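Local coordinates for protein formate-dependent phosphoribosylglycinamide formyltransferase (Mycobacterium tuberculosis H37Rv, PDB 6KHR) that belongs to the ATP-grasp superfamily of enzymes and forms an assembly of two subunits, at residues V73-A78 with T95-V100; F167-S172 with S183-P188; L240-A245 with V338-I343; A347-N352 with R405-A410. All blocks are in the same frame, centred on the assembly; numbering follows the deposited sequence.

Contact 1 of 4, residues V73-A78 with T95-V100; sequences VTMTDA and TVTAAV
Neither 73-78 nor 95-100 forms a regular helix or strand, and the two backbones come nearest at Thr76 and Val100, whose CA atoms are 4.8 Å apart. No hydrogen bond joins them; the contact is van der Waals packing, largely of methyl groups on one another and on the Ala99 carbonyl. Met75 extends straight through CG and then turns at its last torsion (chi3 -66°), which brings CE tip to tip with Thr97 CG2 at 3.9 Å. Beside it, Thr76 lays CG2 3.5 Å from Ala99 O, with Ala99 CB also close by. Both loops leave the C-terminal ends of strands in the parallel sheet of the N-terminal part, which has the 3-2-1-4-5 order of a Rossmann-like fold, and each leads into the next helix. The second loop is shaped from within: Thr97 holds OG1 anti to its own backbone N (chi1 -179°), where it accepts from Ala99 N at 3.3 Å in an ST turn, and Ala99 centres an inverse gamma turn closed by a weak bond from Val100 N to Ala98 O. Asp77 is the N-cap of helix 78-88, its OD1 weakly bonded to the backbone N of Glu79 and Glu80. Val100 packs on Leu81 and Leu32.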
loop_
_atom_site.group_PDB
_atom_site.type_symbol
_atom_site.label_atom_id
_atom_site.label_comp_id
_atom_site.label_asym_id
_atom_site.label_seq_id
_atom_site.Cartn_x
_atom_site.Cartn_y
_atom_site.Cartn_z
ATOM N N VAL A 73 -8.107 8.608 -24.282
ATOM C CA VAL A 73 -9.283 8.571 -25.141
ATOM C C VAL A 73 -10.438 9.187 -24.383
ATOM O O VAL A 73 -10.547 9.047 -23.164
ATOM C CB VAL A 73 -9.669 7.144 -25.595
ATOM C CG1 VAL A 73 -9.494 7.006 -27.102
ATOM C CG2 VAL A 73 -8.883 6.103 -24.830
ATOM N N THR A 74 -11.313 9.868 -25.111
ATOM C CA THR A 74 -12.584 10.268 -24.527
ATOM C C THR A 74 -13.356 8.989 -24.261
ATOM O O THR A 74 -13.941 8.398 -25.166
ATOM C CB THR A 74 -13.343 11.206 -25.453
ATOM O OG1 THR A 74 -12.455 12.240 -25.900
ATOM C CG2 THR A 74 -14.518 11.838 -24.716
ATOM N N MET A 75 -13.320 8.525 -23.016
ATOM C CA MET A 75 -13.931 7.240 -22.697
ATOM C C MET A 75 -15.449 7.277 -22.822
ATOM O O MET A 75 -16.074 6.228 -23.023
ATOM C CB MET A 75 -13.504 6.824 -21.295
ATOM C CG MET A 75 -12.000 6.752 -21.168
ATOM S SD MET A 75 -11.460 6.223 -19.543
ATOM C CE MET A 75 -12.024 7.607 -18.548
ATOM N N THR A 76 -16.039 8.461 -22.712
ATOM C CA THR A 76 -17.454 8.683 -23.000
ATOM C C THR A 76 -17.731 8.731 -24.498
ATOM O O THR A 76 -18.548 9.529 -24.955
ATOM C CB THR A 76 -17.899 9.976 -22.323
ATOM O OG1 THR A 76 -17.185 11.079 -22.889
ATOM C CG2 THR A 76 -17.605 9.933 -20.826
ATOM N N ASP A 77 -17.043 7.905 -25.282
ATOM C CA ASP A 77 -17.246 7.818 -26.726
ATOM C C ASP A 77 -17.234 6.341 -27.092
ATOM O O ASP A 77 -16.181 5.695 -27.034
ATOM C CB ASP A 77 -16.166 8.582 -27.492
ATOM C CG ASP A 77 -16.504 8.759 -28.960
ATOM O OD1 ASP A 77 -17.150 7.866 -29.550
ATOM O OD2 ASP A 77 -16.116 9.800 -29.529
ATOM N N ALA A 78 -18.399 5.814 -27.476
ATOM C CA ALA A 78 -18.536 4.370 -27.626
ATOM C C ALA A 78 -17.687 3.849 -28.775
ATOM O O ALA A 78 -17.126 2.753 -28.683
ATOM C CB ALA A 78 -20.004 4.001 -27.821
ATOM N N THR A 95 -13.300 -1.136 -14.857
ATOM C CA THR A 95 -13.945 0.164 -14.946
ATOM C C THR A 95 -13.815 0.834 -13.587
ATOM O O THR A 95 -14.483 0.443 -12.627
ATOM C CB THR A 95 -15.414 0.013 -15.344
ATOM O OG1 THR A 95 -15.558 -1.057 -16.289
ATOM C CG2 THR A 95 -15.922 1.291 -15.969
ATOM N N VAL A 96 -12.974 1.847 -13.524
ATOM C CA VAL A 96 -12.713 2.482 -12.216
ATOM C C VAL A 96 -13.356 3.857 -12.195
ATOM O O VAL A 96 -13.260 4.495 -11.193
ATOM C CB VAL A 96 -11.206 2.552 -11.945
ATOM C CG1 VAL A 96 -10.934 2.615 -10.465
ATOM C CG2 VAL A 96 -10.485 1.364 -12.531
ATOM N N THR A 97 -13.993 4.295 -13.271
ATOM C CA THR A 97 -14.640 5.626 -13.202
ATOM C C THR A 97 -16.115 5.504 -13.563
ATOM O O THR A 97 -16.532 4.419 -13.936
ATOM C CB THR A 97 -13.975 6.648 -14.119
ATOM O OG1 THR A 97 -14.692 7.858 -13.922
ATOM C CG2 THR A 97 -14.106 6.307 -15.579
ATOM N N ALA A 98 -16.862 6.592 -13.423
ATOM C CA ALA A 98 -18.297 6.585 -13.780
ATOM C C ALA A 98 -18.462 7.162 -15.183
ATOM O O ALA A 98 -19.412 6.807 -15.858
ATOM C CB ALA A 98 -19.094 7.368 -12.770
ATOM N N ALA A 99 -17.511 7.975 -15.619
ATOM C CA ALA A 99 -17.574 8.582 -16.963
ATOM C C ALA A 99 -17.167 7.555 -18.016
ATOM O O ALA A 99 -16.095 7.699 -18.575
ATOM C CB ALA A 99 -16.630 9.745 -17.001
ATOM N N VAL A 100 -18.020 6.595 -18.334
ATOM C CA VAL A 100 -17.569 5.586 -19.322
ATOM C C VAL A 100 -18.734 5.224 -20.228
ATOM O O VAL A 100 -19.861 5.474 -19.844
ATOM C CB VAL A 100 -17.100 4.344 -18.564
ATOM C CG1 VAL A 100 -18.293 3.528 -18.140
ATOM C CG2 VAL A 100 -16.152 3.498 -19.381
#

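Contact 2 of 4, residues F167-S172 with S183-P188; sequences FPLLVS and SVVAGP
Phe167 opens the first segment with its ring laid along the far end of 183-188. With CG anti to the carbonyl carbon (chi1 -74°), the ring offers one face to Gly187, whose CA stands 3.7 Å from the ring centroid in a CH-pi contact. Pro188 CD makes a second, off-centre one, and Pro188 CG lies 3.6 Å from Phe167 CE2, the two rings set at a slant. The ring edge faces the other way along the chain: Val185 O lies in the ring plane beside CD1, and Val185 CG2 is 3.6 Å from Phe167 CE1. A cis peptide leads into Pro168, whose CB rests 3.8 Å from Ala186 CA. Leu169 supplies the one hydrogen bond between the segments, from its N to Val185 O at 2.5 Å; the N-H points fairly straight (157°), but the donor stands 48° out of the carbonyl plane. Leu170 starts away from the partner, then turns its end back so that CD2 lies alongside Val184 CG1 at 4.1 Å. Val171 ends the touching part, with CG1 wedged between its backbone N and C, 3.7 Å from Ser183 CB, while its side chain also meets Leu158 and Val214. The nearest CA atoms run from Pro168 opposite Ala186 to Val171 opposite Ser183, an irregular antiparallel course. Within an ATP-grasp domain, two such segments around a glycine-rich connection, of which residues 175-180 are unmodelled, are consistent with the flexible glycine-rich loop of this superfamily.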
loop_
_atom_site.group_PDB
_atom_site.type_symbol
_atom_site.label_atom_id
_atom_site.label_comp_id
_atom_site.label_asym_id
_atom_site.label_seq_id
_atom_site.Cartn_x
_atom_site.Cartn_y
_atom_site.Cartn_z
ATOM N N PHE A 167 -43.808 15.241 6.870
ATOM C CA PHE A 167 -42.555 16.000 6.678
ATOM C C PHE A 167 -41.504 15.545 7.679
ATOM O O PHE A 167 -41.891 14.995 8.682
ATOM C CB PHE A 167 -42.880 17.488 6.774
ATOM C CG PHE A 167 -43.599 18.011 5.565
ATOM C CD1 PHE A 167 -42.903 18.343 4.425
ATOM C CD2 PHE A 167 -44.970 18.159 5.565
ATOM C CE1 PHE A 167 -43.567 18.815 3.313
ATOM C CE2 PHE A 167 -45.627 18.637 4.454
ATOM C CZ PHE A 167 -44.924 18.965 3.331
ATOM N N PRO A 168 -40.198 15.796 7.459
ATOM C CA PRO A 168 -39.713 16.431 6.246
ATOM C C PRO A 168 -39.529 15.446 5.101
ATOM O O PRO A 168 -39.529 14.287 5.356
ATOM C CB PRO A 168 -38.295 16.842 6.607
ATOM C CG PRO A 168 -37.888 15.792 7.572
ATOM C CD PRO A 168 -39.127 15.548 8.400
ATOM N N LEU A 169 -39.384 15.986 3.892
ATOM C CA LEU A 169 -39.137 15.216 2.651
ATOM C C LEU A 169 -37.794 15.651 2.081
ATOM O O LEU A 169 -37.265 16.670 2.490
ATOM C CB LEU A 169 -40.243 15.495 1.649
ATOM C CG LEU A 169 -41.390 14.505 1.690
ATOM C CD1 LEU A 169 -42.400 14.811 0.608
ATOM C CD2 LEU A 169 -40.866 13.106 1.526
ATOM N N LEU A 170 -37.279 14.887 1.144
ATOM C CA LEU A 170 -35.937 15.170 0.615
ATOM C C LEU A 170 -36.067 15.281 -0.887
ATOM O O LEU A 170 -35.626 14.386 -1.569
ATOM C CB LEU A 170 -35.083 13.956 0.963
ATOM C CG LEU A 170 -33.787 14.259 1.685
ATOM C CD1 LEU A 170 -32.938 15.207 0.857
ATOM C CD2 LEU A 170 -34.084 14.837 3.052
ATOM N N VAL A 171 -36.659 16.358 -1.370
ATOM C CA VAL A 171 -36.848 16.451 -2.836
ATOM C C VAL A 171 -35.492 16.653 -3.490
ATOM O O VAL A 171 -34.805 17.569 -3.149
ATOM C CB VAL A 171 -37.848 17.533 -3.240
ATOM C CG1 VAL A 171 -37.240 18.902 -3.072
ATOM C CG2 VAL A 171 -38.262 17.321 -4.677
ATOM N N SER A 172 -35.187 15.790 -4.435
ATOM C CA SER A 172 -33.930 15.752 -5.138
ATOM C C SER A 172 -34.211 15.564 -6.618
ATOM O O SER A 172 -35.158 14.850 -6.986
ATOM C CB SER A 172 -33.044 14.608 -4.626
ATOM O OG SER A 172 -32.008 14.323 -5.542
ATOM N N SER A 183 -32.749 19.715 -2.396
ATOM C CA SER A 183 -33.521 20.512 -1.455
ATOM C C SER A 183 -34.172 19.615 -0.405
ATOM O O SER A 183 -34.425 18.437 -0.656
ATOM C CB SER A 183 -34.553 21.352 -2.177
ATOM O OG SER A 183 -33.923 22.319 -3.006
ATOM N N VAL A 184 -34.442 20.205 0.772
ATOM C CA VAL A 184 -35.054 19.514 1.895
ATOM C C VAL A 184 -36.466 20.052 2.077
ATOM O O VAL A 184 -36.660 21.063 2.746
ATOM C CB VAL A 184 -34.227 19.681 3.185
ATOM C CG1 VAL A 184 -32.966 18.820 3.193
ATOM C CG2 VAL A 184 -33.884 21.136 3.469
ATOM N N VAL A 185 -37.454 19.374 1.480
ATOM C CA VAL A 185 -38.836 19.782 1.672
ATOM C C VAL A 185 -39.273 19.370 3.076
ATOM O O VAL A 185 -39.973 18.375 3.266
ATOM C CB VAL A 185 -39.782 19.293 0.553
ATOM C CG1 VAL A 185 -39.693 17.793 0.309
ATOM C CG2 VAL A 185 -41.222 19.721 0.778
ATOM N N ALA A 186 -39.052 20.334 3.984
ATOM C CA ALA A 186 -39.350 20.301 5.441
ATOM C C ALA A 186 -40.692 20.968 5.794
ATOM O O ALA A 186 -40.959 21.180 6.976
ATOM C CB ALA A 186 -38.232 20.956 6.203
ATOM N N GLY A 187 -41.536 21.268 4.818
ATOM C CA GLY A 187 -42.841 21.858 5.164
ATOM C C GLY A 187 -43.659 22.083 3.919
ATOM O O GLY A 187 -43.077 22.103 2.855
ATOM N N PRO A 188 -44.975 22.352 3.990
ATOM C CA PRO A 188 -45.792 22.557 2.785
ATOM C C PRO A 188 -45.592 23.845 1.964
ATOM O O PRO A 188 -46.313 24.027 1.018
ATOM C CB PRO A 188 -47.231 22.481 3.311
ATOM C CG PRO A 188 -47.099 21.907 4.692
ATOM C CD PRO A 188 -45.768 22.410 5.199
#

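Contact 3 of 4, residues L240-A245 with V338-I343; sequences LIEFCA and VDTLMI
Strand 238-252, a member of the large antiparallel sheet to which the ATP-grasp domain contributes strands, is flanked here by the irregular run that leads from helix 325-334 to strand 346-351. The two segments travel almost the same way, their end-to-end directions 14° apart, and come nearest at Cys244 and Thr340. Thr340 OG1, set between the backbone N and the carbonyl carbon, donates to Phe243 O at 3.0 Å, approaching from 43° above the carbonyl plane. The same rotamer puts CG2 between two side chains of the strand, 3.6 Å from Glu242 CB and 3.7 Å from Cys244 SG. Glu242 and Val338 run past one another in opposing senses, Glu242 CG 3.8 Å from Val338 CG2, and the bend at chi2 carries OE2 to the backbone of Val338 and Asp339, where it lies beside Val338 O, another acceptor, without a hydrogen bond. A water bridges the backbones farther along, accepting from Ala245 N at 3.1 Å and donating to Thr340 O. Beyond it, Met342, CG anti to the carbonyl carbon and chi2 near anti (-156°), sets SD 3.5 Å from Ala245 CB; the bend at chi3 turns only CE. Asp339 shapes the run itself: OD1 accepts from Leu341 N at 3.2 Å in an Asx turn, and OD2 forms a salt bridge with Arg322. Phe243 has its CB directed away from 338-343, and its side chain touches Ala277 and Ala278 of helix 267-284, while Leu328 of helix 325-334 covers Cys244 and Val338. Strand 224-235 pairs with the strand, and Ile343 meets Ile343 of the second subunit.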
loop_
_atom_site.group_PDB
_atom_site.type_symbol
_atom_site.label_atom_id
_atom_site.label_comp_id
_atom_site.label_asym_id
_atom_site.label_seq_id
_atom_site.Cartn_x
_atom_site.Cartn_y
_atom_site.Cartn_z
ATOM N N LEU A 240 -15.399 -17.158 -3.849
ATOM C CA LEU A 240 -15.304 -16.621 -2.504
ATOM C C LEU A 240 -16.186 -15.385 -2.409
ATOM O O LEU A 240 -16.245 -14.585 -3.350
ATOM C CB LEU A 240 -13.867 -16.238 -2.162
ATOM C CG LEU A 240 -12.773 -17.300 -2.167
ATOM C CD1 LEU A 240 -11.443 -16.662 -1.814
ATOM C CD2 LEU A 240 -13.110 -18.409 -1.189
ATOM N N ILE A 241 -16.870 -15.215 -1.277
ATOM C CA ILE A 241 -17.505 -13.934 -0.983
ATOM C C ILE A 241 -17.173 -13.536 0.457
ATOM O O ILE A 241 -17.632 -14.178 1.407
ATOM C CB ILE A 241 -19.017 -13.944 -1.227
ATOM C CG1 ILE A 241 -19.617 -12.608 -0.791
ATOM C CG2 ILE A 241 -19.674 -15.124 -0.542
ATOM C CD1 ILE A 241 -20.784 -12.147 -1.664
ATOM N N GLU A 242 -16.373 -12.478 0.613
ATOM C CA GLU A 242 -15.863 -12.016 1.893
ATOM C C GLU A 242 -16.453 -10.659 2.234
ATOM O O GLU A 242 -16.725 -9.842 1.350
ATOM C CB GLU A 242 -14.344 -11.879 1.868
ATOM C CG GLU A 242 -13.611 -13.073 1.337
ATOM C CD GLU A 242 -13.164 -13.982 2.439
ATOM O OE1 GLU A 242 -14.041 -14.492 3.168
ATOM O OE2 GLU A 242 -11.940 -14.171 2.589
ATOM N N PHE A 243 -16.607 -10.408 3.533
ATOM C CA PHE A 243 -17.084 -9.129 4.031
ATOM C C PHE A 243 -15.991 -8.440 4.837
ATOM O O PHE A 243 -15.348 -9.049 5.691
ATOM C CB PHE A 243 -18.336 -9.306 4.886
ATOM C CG PHE A 243 -19.482 -9.921 4.146
ATOM C CD1 PHE A 243 -19.599 -11.291 4.039
ATOM C CD2 PHE A 243 -20.446 -9.120 3.552
ATOM C CE1 PHE A 243 -20.656 -11.861 3.351
ATOM C CE2 PHE A 243 -21.500 -9.675 2.874
ATOM C CZ PHE A 243 -21.611 -11.050 2.770
ATOM N N CYS A 244 -15.789 -7.165 4.580
ATOM C CA CYS A 244 -14.888 -6.469 5.467
ATOM C C CYS A 244 -15.618 -6.101 6.760
ATOM O O CYS A 244 -16.832 -6.270 6.881
ATOM C CB CYS A 244 -14.307 -5.265 4.750
ATOM S SG CYS A 244 -13.187 -5.824 3.435
ATOM N N ALA A 245 -14.854 -5.671 7.762
ATOM C CA ALA A 245 -15.464 -5.092 8.954
ATOM C C ALA A 245 -16.130 -3.772 8.581
ATOM O O ALA A 245 -15.592 -3.020 7.762
ATOM C CB ALA A 245 -14.432 -4.867 10.072
ATOM N N VAL A 338 -8.536 -14.257 -1.275
ATOM C CA VAL A 338 -8.483 -13.079 -0.421
ATOM C C VAL A 338 -8.913 -13.454 0.988
ATOM O O VAL A 338 -9.522 -14.496 1.225
ATOM C CB VAL A 338 -9.366 -11.918 -0.938
ATOM C CG1 VAL A 338 -8.828 -11.350 -2.236
ATOM C CG2 VAL A 338 -10.804 -12.367 -1.101
ATOM N N ASP A 339 -8.563 -12.584 1.929
ATOM C CA ASP A 339 -9.107 -12.593 3.274
ATOM C C ASP A 339 -9.403 -11.148 3.631
ATOM O O ASP A 339 -8.999 -10.228 2.918
ATOM C CB ASP A 339 -8.149 -13.241 4.294
ATOM C CG ASP A 339 -6.839 -12.442 4.497
ATOM O OD1 ASP A 339 -6.891 -11.271 4.935
ATOM O OD2 ASP A 339 -5.746 -13.004 4.244
ATOM N N THR A 340 -10.094 -10.949 4.753
ATOM C CA THR A 340 -10.486 -9.625 5.203
ATOM C C THR A 340 -9.998 -9.349 6.623
ATOM O O THR A 340 -10.584 -8.537 7.336
ATOM C CB THR A 340 -12.003 -9.431 5.094
ATOM O OG1 THR A 340 -12.701 -10.467 5.811
ATOM C CG2 THR A 340 -12.435 -9.430 3.635
ATOM N N LEU A 341 -8.880 -9.959 7.015
ATOM C CA LEU A 341 -8.295 -9.724 8.332
ATOM C C LEU A 341 -7.945 -8.254 8.549
ATOM O O LEU A 341 -7.418 -7.586 7.659
ATOM C CB LEU A 341 -7.036 -10.570 8.507
ATOM C CG LEU A 341 -7.171 -12.062 8.176
ATOM C CD1 LEU A 341 -5.799 -12.739 8.121
ATOM C CD2 LEU A 341 -8.080 -12.758 9.174
ATOM N N MET A 342 -8.196 -7.777 9.764
ATOM C CA MET A 342 -7.834 -6.432 10.199
ATOM C C MET A 342 -6.505 -6.413 10.950
ATOM O O MET A 342 -6.247 -7.264 11.811
ATOM C CB MET A 342 -8.922 -5.843 11.102
ATOM C CG MET A 342 -10.179 -5.521 10.350
ATOM S SD MET A 342 -11.180 -4.273 11.140
ATOM C CE MET A 342 -10.039 -2.899 11.338
ATOM N N ILE A 343 -5.671 -5.424 10.632
ATOM C CA ILE A 343 -4.449 -5.202 11.403
ATOM C C ILE A 343 -4.789 -4.639 12.782
ATOM O O ILE A 343 -4.324 -5.133 13.812
ATOM C CB ILE A 343 -3.509 -4.247 10.641
ATOM C CG1 ILE A 343 -2.973 -4.884 9.357
ATOM C CG2 ILE A 343 -2.342 -3.811 11.532
ATOM C CD1 ILE A 343 -2.198 -3.856 8.500
HETATM O O HOH W 1 -11.817 -6.303 7.443
#

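Contact 4 of 4, residues A347-N352 with R405-A410; sequences AARVIN and RAREVA
Arg349 reaches from strand 347-351 across the flank of helix 405-410 and carries most of this contact. Its first torsion, chi1 -91°, lies off the usual staggered positions, but from CG to NE the chain is extended, so the aliphatic part runs past the helix. CD packs against Ala410 CB at 3.7 Å, and NE lies 3.4 Å from Arg407 CA. One face of the guanidinium rests on Arg407 CB, which is offset toward its rim. Arg407 begins with CG anti to its backbone N and then bends at chi2 and chi3; the two arginine chains run alongside each other in the same sense, with their guanidinium planes 46° apart. Strand 346-351 sits between strands 256-261 and 390-395 of the large antiparallel sheet, and helix 399-413 packs on it at the C-terminal end of the modelled chain; the axes of 347-351 and 405-410 approach to 7.7 Å at 29°. The charges do not pair across the contact: Arg349 NH2 lies 4.3 Å from Arg407 NE, a like-charge approach that long, weak ion pairs from Arg349 to Glu256 and Glu258 may partly offset. Alanines on the helix allow close approach elsewhere. Ala406 CB meets Ala347 CB at 4.0 Å, and Ala410 CB, already against Arg349, also receives Ile351 CD1 at 4.2 Å. Ala410 and Val409 of the helix touch Ala392 of strand 390-395 as well.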
loop_
_atom_site.group_PDB
_atom_site.type_symbol
_atom_site.label_atom_id
_atom_site.label_comp_id
_atom_site.label_asym_id
_atom_site.label_seq_id
_atom_site.Cartn_x
_atom_site.Cartn_y
_atom_site.Cartn_z
ATOM N N ALA A 347 -8.423 5.156 11.426
ATOM C CA ALA A 347 -9.295 6.200 10.902
ATOM C C ALA A 347 -8.590 6.920 9.773
ATOM O O ALA A 347 -7.364 6.883 9.648
ATOM C CB ALA A 347 -9.710 7.223 11.970
ATOM N N ALA A 348 -9.377 7.593 8.953
ATOM C CA ALA A 348 -8.807 8.323 7.840
ATOM C C ALA A 348 -9.567 9.622 7.643
ATOM O O ALA A 348 -10.725 9.770 8.033
ATOM C CB ALA A 348 -8.828 7.495 6.548
ATOM N N ARG A 349 -8.896 10.559 7.004
ATOM C CA ARG A 349 -9.507 11.827 6.666
ATOM C C ARG A 349 -9.073 12.153 5.253
ATOM O O ARG A 349 -7.874 12.302 4.995
ATOM C CB ARG A 349 -9.093 12.918 7.653
ATOM C CG ARG A 349 -10.063 13.018 8.801
ATOM C CD ARG A 349 -9.602 13.930 9.894
ATOM N NE ARG A 349 -10.449 13.755 11.066
ATOM C CZ ARG A 349 -11.399 14.605 11.433
ATOM N NH1 ARG A 349 -11.593 15.707 10.726
ATOM N NH2 ARG A 349 -12.128 14.361 12.515
ATOM N N VAL A 350 -10.031 12.204 4.334
ATOM C CA VAL A 350 -9.744 12.573 2.958
ATOM C C VAL A 350 -9.977 14.067 2.825
ATOM O O VAL A 350 -11.108 14.537 2.976
ATOM C CB VAL A 350 -10.597 11.776 1.961
ATOM C CG1 VAL A 350 -10.272 12.211 0.534
ATOM C CG2 VAL A 350 -10.355 10.275 2.122
ATOM N N ILE A 351 -8.899 14.807 2.554
ATOM C CA ILE A 351 -8.912 16.243 2.320
ATOM C C ILE A 351 -9.109 16.510 0.834
ATOM O O ILE A 351 -8.562 15.791 -0.006
ATOM C CB ILE A 351 -7.598 16.854 2.830
ATOM C CG1 ILE A 351 -7.489 16.691 4.353
ATOM C CG2 ILE A 351 -7.474 18.306 2.434
ATOM C CD1 ILE A 351 -6.283 15.876 4.811
ATOM N N ASN A 352 -9.890 17.540 0.500
ATOM C CA ASN A 352 -10.115 17.923 -0.903
ATOM C C ASN A 352 -9.898 19.412 -1.164
ATOM O O ASN A 352 -10.628 20.025 -1.951
ATOM C CB ASN A 352 -11.531 17.548 -1.341
ATOM C CG ASN A 352 -11.824 16.083 -1.139
ATOM O OD1 ASN A 352 -11.519 15.253 -1.995
ATOM N ND2 ASN A 352 -12.426 15.753 0.000
ATOM N N ARG A 405 -6.109 10.851 16.565
ATOM C CA ARG A 405 -4.818 10.993 15.898
ATOM C C ARG A 405 -4.979 11.453 14.459
ATOM O O ARG A 405 -4.181 12.270 13.970
ATOM C CB ARG A 405 -4.066 9.672 15.923
ATOM C CG ARG A 405 -3.783 9.162 17.261
ATOM C CD ARG A 405 -3.327 7.722 17.218
ATOM N NE ARG A 405 -2.559 7.463 18.425
ATOM C CZ ARG A 405 -1.991 6.308 18.732
ATOM N NH1 ARG A 405 -2.091 5.287 17.902
ATOM N NH2 ARG A 405 -1.307 6.189 19.862
ATOM N N ALA A 406 -5.976 10.908 13.750
ATOM C CA ALA A 406 -6.162 11.276 12.351
ATOM C C ALA A 406 -6.601 12.721 12.233
ATOM O O ALA A 406 -6.160 13.436 11.327
ATOM C CB ALA A 406 -7.161 10.345 11.668
ATOM N N ARG A 407 -7.439 13.186 13.157
ATOM C CA ARG A 407 -7.812 14.591 13.111
ATOM C C ARG A 407 -6.590 15.464 13.397
ATOM O O ARG A 407 -6.433 16.532 12.792
ATOM C CB ARG A 407 -8.968 14.829 14.075
ATOM C CG ARG A 407 -9.306 16.252 14.381
ATOM C CD ARG A 407 -9.587 16.395 15.867
ATOM N NE ARG A 407 -11.007 16.275 16.175
ATOM C CZ ARG A 407 -11.821 17.316 16.337
ATOM N NH1 ARG A 407 -11.349 18.553 16.231
ATOM N NH2 ARG A 407 -13.106 17.122 16.612
ATOM N N GLU A 408 -5.676 14.992 14.257
ATOM C CA GLU A 408 -4.438 15.721 14.493
ATOM C C GLU A 408 -3.575 15.746 13.236
ATOM O O GLU A 408 -3.168 16.818 12.780
ATOM C CB GLU A 408 -3.687 15.116 15.678
ATOM C CG GLU A 408 -3.863 15.899 16.981
ATOM C CD GLU A 408 -3.507 15.100 18.240
ATOM O OE1 GLU A 408 -3.351 13.858 18.162
ATOM O OE2 GLU A 408 -3.384 15.720 19.320
ATOM N N VAL A 409 -3.342 14.576 12.627
ATOM C CA VAL A 409 -2.572 14.520 11.383
ATOM C C VAL A 409 -3.142 15.482 10.347
ATOM O O VAL A 409 -2.408 16.258 9.718
ATOM C CB VAL A 409 -2.541 13.084 10.831
ATOM C CG1 VAL A 409 -1.848 13.081 9.487
ATOM C CG2 VAL A 409 -1.836 12.148 11.805
ATOM N N ALA A 410 -4.468 15.436 10.153
ATOM C CA ALA A 410 -5.105 16.302 9.162
ATOM C C ALA A 410 -4.972 17.765 9.547
ATOM O O ALA A 410 -4.712 18.623 8.695
ATOM C CB ALA A 410 -6.579 15.929 9.002
#

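Followed from the N terminus, the four contacts come strictly in series, none crossing or enclosing another. Contact 1 closes a short loop, mostly helix, within the parallel sheet region. Contact 2 closes a still shorter one, of ten residues, inside the ATP-grasp range, with its centre about 34 Å from that of contact 1. Contact 3 spans the longest stretch, 92 residues, and brings the run before strand 346-351 back to strand 238-252. Contact 4, starting shortly after, closes a loop of 52 residues and brings the last helix onto strand 346-351. Contacts 3 and 4 thus reach the same large antiparallel sheet, whereas contacts 1 and 3 lie on opposite sides of the chain's centre.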